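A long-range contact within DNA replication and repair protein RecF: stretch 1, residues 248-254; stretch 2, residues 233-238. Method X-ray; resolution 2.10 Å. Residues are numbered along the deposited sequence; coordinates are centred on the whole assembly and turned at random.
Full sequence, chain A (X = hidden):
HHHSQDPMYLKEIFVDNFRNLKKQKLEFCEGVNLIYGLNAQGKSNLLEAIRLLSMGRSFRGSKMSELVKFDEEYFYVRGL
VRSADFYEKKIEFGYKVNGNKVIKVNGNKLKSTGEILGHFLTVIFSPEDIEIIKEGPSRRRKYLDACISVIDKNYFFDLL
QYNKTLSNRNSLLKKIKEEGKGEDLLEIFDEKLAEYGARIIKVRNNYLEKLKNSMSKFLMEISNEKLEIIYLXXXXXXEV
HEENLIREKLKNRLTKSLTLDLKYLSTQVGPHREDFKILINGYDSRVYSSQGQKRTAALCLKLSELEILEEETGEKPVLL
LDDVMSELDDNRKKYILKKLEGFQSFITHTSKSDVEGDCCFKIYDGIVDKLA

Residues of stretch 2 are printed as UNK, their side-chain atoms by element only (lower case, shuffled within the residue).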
ATOM      1  N   GLU A 248      16.552  10.218  -4.998  1.00 45.88           N
ATOM      2  CA  GLU A 248      17.054   9.338  -6.050  1.00 47.59           C
ATOM      3  C   GLU A 248      16.016   8.299  -6.458  1.00 42.28           C
ATOM      4  O   GLU A 248      15.828   8.041  -7.642  1.00 41.17           O
ATOM      5  CB  GLU A 248      18.344   8.646  -5.606  1.00 58.89           C
ATOM      6  CG  GLU A 248      19.555   9.010  -6.453  1.00 70.05           C
ATOM      7  CD  GLU A 248      19.297   8.872  -7.943  1.00 72.84           C
ATOM      8  OE1 GLU A 248      19.015   9.898  -8.600  1.00 81.67           O
ATOM      9  OE2 GLU A 248      19.378   7.739  -8.461  1.00 70.65           O
ATOM     10  N   LYS A 249      15.336   7.713  -5.478  1.00 39.89           N
ATOM     11  CA  LYS A 249      14.304   6.729  -5.779  1.00 43.31           C
ATOM     12  C   LYS A 249      13.161   7.336  -6.596  1.00 48.06           C
ATOM     13  O   LYS A 249      12.725   6.744  -7.589  1.00 43.27           O
ATOM     14  CB  LYS A 249      13.778   6.094  -4.486  1.00 48.51           C
ATOM     15  CG  LYS A 249      14.842   5.239  -3.761  1.00 49.21           C
ATOM     16  CD  LYS A 249      14.259   4.322  -2.679  1.00 53.99           C
ATOM     17  CE  LYS A 249      14.024   2.895  -3.196  1.00 53.99           C
ATOM     18  NZ  LYS A 249      12.683   2.336  -2.771  1.00 43.96           N
ATOM     19  N   LEU A 250      12.705   8.528  -6.197  1.00 45.61           N
ATOM     20  CA  LEU A 250      11.625   9.224  -6.890  1.00 47.01           C
ATOM     21  C   LEU A 250      12.018   9.532  -8.319  1.00 41.22           C
ATOM     22  O   LEU A 250      11.232   9.333  -9.242  1.00 38.07           O
ATOM     23  CB  LEU A 250      11.244  10.536  -6.163  1.00 40.82           C
ATOM     24  CG  LEU A 250      10.524  10.432  -4.814  1.00 38.92           C
ATOM     25  CD1 LEU A 250      10.252  11.832  -4.220  1.00 34.37           C
ATOM     26  CD2 LEU A 250       9.227   9.637  -4.942  1.00 30.88           C
ATOM     27  N   LYS A 251      13.236  10.037  -8.488  1.00 37.25           N
ATOM     28  CA  LYS A 251      13.775  10.327  -9.805  1.00 39.07           C
ATOM     29  C   LYS A 251      13.904   9.036 -10.665  1.00 43.02           C
ATOM     30  O   LYS A 251      13.588   9.036 -11.856  1.00 41.29           O
ATOM     31  CB  LYS A 251      15.127  11.027  -9.654  1.00 45.06           C
ATOM     32  CG  LYS A 251      15.864  11.303 -10.955  1.00 53.01           C
ATOM     33  CD  LYS A 251      15.281  12.491 -11.687  1.00 60.69           C
ATOM     34  CE  LYS A 251      15.992  12.727 -13.016  1.00 69.61           C
ATOM     35  NZ  LYS A 251      15.584  11.745 -14.061  1.00 75.81           N
ATOM     36  N   ASN A 252      14.355   7.937 -10.069  1.00 40.74           N
ATOM     37  CA  ASN A 252      14.453   6.676 -10.823  1.00 42.52           C
ATOM     38  C   ASN A 252      13.078   6.194 -11.278  1.00 45.73           C
ATOM     39  O   ASN A 252      12.883   5.756 -12.413  1.00 43.98           O
ATOM     40  CB  ASN A 252      15.117   5.578  -9.988  1.00 48.52           C
ATOM     41  CG  ASN A 252      16.561   5.896  -9.639  1.00 61.94           C
ATOM     42  OD1 ASN A 252      17.109   5.349  -8.682  1.00 56.78           O
ATOM     43  ND2 ASN A 252      17.180   6.793 -10.405  1.00 67.47           N
ATOM     44  N   ARG A 253      12.120   6.285 -10.366  1.00 40.58           N
ATOM     45  CA  ARG A 253      10.766   5.881 -10.655  1.00 40.32           C
ATOM     46  C   ARG A 253      10.122   6.740 -11.738  1.00 42.49           C
ATOM     47  O   ARG A 253       9.411   6.203 -12.573  1.00 36.80           O
ATOM     48  CB  ARG A 253       9.951   5.895  -9.365  1.00 35.35           C
ATOM     49  CG  ARG A 253      10.453   4.861  -8.394  1.00 40.95           C
ATOM     50  CD  ARG A 253       9.832   4.947  -7.020  1.00 40.82           C
ATOM     51  NE  ARG A 253      10.189   3.752  -6.265  1.00 44.66           N
ATOM     52  CZ  ARG A 253       9.345   3.049  -5.522  1.00 51.71           C
ATOM     53  NH1 ARG A 253       8.083   3.443  -5.402  1.00 45.20           N
ATOM     54  NH2 ARG A 253       9.772   1.960  -4.891  1.00 48.31           N
ATOM     55  N   LEU A 254      10.369   8.051 -11.733  1.00 45.41           N
ATOM     56  CA  LEU A 254       9.828   8.941 -12.765  1.00 46.70           C
ATOM     57  C   LEU A 254      10.327   8.517 -14.144  1.00 42.59           C
ATOM     58  O   LEU A 254       9.564   8.447 -15.120  1.00 41.00           O
ATOM     59  CB  LEU A 254      10.232  10.409 -12.509  1.00 36.10           C
ATOM     60  CG  LEU A 254       9.694  11.106 -11.268  1.00 48.73           C
ATOM     61  CD1 LEU A 254      10.360  12.445 -11.023  1.00 44.70           C
ATOM     62  CD2 LEU A 254       8.219  11.288 -11.478  1.00 40.18           C
ATOM     63  N   UNK A 233       4.333   5.665   1.042  1.00 32.30           N
ATOM     64  CA  UNK A 233       4.919   6.745   0.251  1.00 39.56           C
ATOM     65  C   UNK A 233       5.380   6.279  -1.129  1.00 43.63           C
ATOM     66  O   UNK A 233       5.520   5.069  -1.398  1.00 42.66           O
ATOM     67  c   UNK A 233       6.077   7.408   1.003  1.00 44.72           C
ATOM     68  o   UNK A 233       8.048   6.294   0.243  1.00 47.76           O
ATOM     69  n   UNK A 233       7.433   5.968   2.379  1.00 36.82           N
ATOM     70  c   UNK A 233       7.266   6.499   1.175  1.00 44.15           C
ATOM     71  N   UNK A 234       5.616   7.250  -2.003  1.00 32.30           N
ATOM     72  CA  UNK A 234       5.829   6.966  -3.420  1.00 36.00           C
ATOM     73  C   UNK A 234       7.280   6.591  -3.720  1.00 35.58           C
ATOM     74  O   UNK A 234       7.611   6.240  -4.853  1.00 36.68           O
ATOM     75  o   UNK A 234       5.869   9.384  -3.692  1.00 35.27           O
ATOM     76  c   UNK A 234       5.418   8.167  -4.272  1.00 34.30           C
ATOM     77  N   UNK A 235       8.130   6.693  -2.705  1.00 33.43           N
ATOM     78  CA  UNK A 235       9.539   6.351  -2.824  1.00 37.73           C
ATOM     79  C   UNK A 235       9.742   4.864  -2.494  1.00 41.89           C
ATOM     80  O   UNK A 235      10.828   4.344  -2.704  1.00 41.57           O
ATOM     81  c   UNK A 235      10.384   7.207  -1.910  1.00 34.49           C
ATOM     82  N   UNK A 236       8.690   4.235  -1.965  1.00 35.83           N
ATOM     83  CA  UNK A 236       8.650   2.829  -1.642  1.00 50.68           C
ATOM     84  C   UNK A 236       9.536   2.558  -0.422  1.00 50.77           C
ATOM     85  O   UNK A 236       9.932   1.437  -0.159  1.00 53.08           O
ATOM     86  N   UNK A 237       9.810   3.608   0.351  1.00 49.33           N
ATOM     87  CA  UNK A 237      10.759   3.483   1.461  1.00 57.84           C
ATOM     88  C   UNK A 237       9.989   3.199   2.770  1.00 61.40           C
ATOM     89  O   UNK A 237       9.111   3.990   3.171  1.00 55.75           O
ATOM     90  c   UNK A 237      11.599   4.776   1.556  1.00 50.65           C
ATOM     91  c   UNK A 237      12.488   4.821   2.803  1.00 46.45           C
ATOM     92  c   UNK A 237      12.449   4.932   0.331  1.00 52.25           C
ATOM     93  N   UNK A 238      10.264   2.059   3.395  1.00 64.25           N
ATOM     94  CA  UNK A 238       9.473   1.605   4.556  1.00 66.07           C
ATOM     95  C   UNK A 238       9.821   2.376   5.832  1.00 60.43           C
ATOM     96  O   UNK A 238       9.023   2.413   6.770  1.00 62.08           O
ATOM     97  n   UNK A 238      10.011  -3.760   6.591  1.00 90.52           N
ATOM     98  c   UNK A 238       9.660  -2.716   5.575  1.00 86.54           C
ATOM     99  c   UNK A 238       9.645   0.094   4.787  1.00 70.76           C
ATOM    100  c   UNK A 238       8.327  -0.643   5.092  1.00 73.96           C
ATOM    101  c   UNK A 238       8.526  -1.818   6.039  1.00 79.69           C
TER

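Position 233 carries four side-chain atoms: two carbons, the second bearing one oxygen and one nitrogen. It touches nothing on stretch 1. The planar end, with nitrogen and oxygen on one carbon, is a carboxamide on a single CB: Asn 233. Its work is internal to the loop. OD1 of Asn 233 accepts from the backbone N of position 235 at 3.0 Å and from the N of position 237 at 3.2 Å, while ND2 donates to the O of position 237 at 2.7 Å. An amide suits the place because it can accept and donate at once.

Position 234 has one carbon followed by one oxygen, a primary hydroxyl, and that oxygen lies 3.6 Å from CD2 of Leu 250, a van der Waals contact. This is Ser 234. Its short side chain lets the hydroxyl sit beside the leucine methyl while its polar need is met elsewhere in the structure. The backbone O of Ser 234 accepts a weak hydrogen bond from NH1 of Arg 253 at 2.9 Å, with an angle at the hydrogen of only 122°.

Position 235 shows a single side-chain carbon. Although the CA-to-CB bond points away overall, this CB still lies 4.1 Å from CD2 of Leu 250 and 4.4 Å from CB of Lys 249. The residue is Ala 235. CA of Ala 235 is 5.4 Å from CA of Leu 250, and a lone methyl suits so close an approach.

Position 236 has no side-chain atoms; its CA approaches NH2 of Arg 253 to 3.5 Å. It is Gly 236. Its phi of 71° favours glycine, and an ideal CB would stand 2.2 Å from NH2 of Arg 253, a clash.

Position 237 has three carbons, CB branching into two methyls, one of which packs at 3.6 Å against CD of Lys 249. This is Val 237, whose CG2 gives the aliphatic part of that lysine an apolar neighbour.

Position 238 has four carbons in a row ending in nitrogen, out of reach of stretch 1: Lys 238. It is exposed, a setting that readily accommodates a long charged chain.

The contact joins a helix to a type I turn running from Asn 233 to Gly 236. Lys 249 and Arg 253, one helical turn apart, both direct CA-to-CB toward the loop. NZ of Lys 249 donates to O of Ala 235 at 2.7 Å, and Ala 235 O and Gly 236 N lie over one face of the Arg 253 guanidinium. Leu 250 adds apolar packing. The polar contacts from the helix thus fall on carbonyls of the turn, whose shape the Asn 233 side chain helps to hold.

Stretch 2 233-238: NSAGVK
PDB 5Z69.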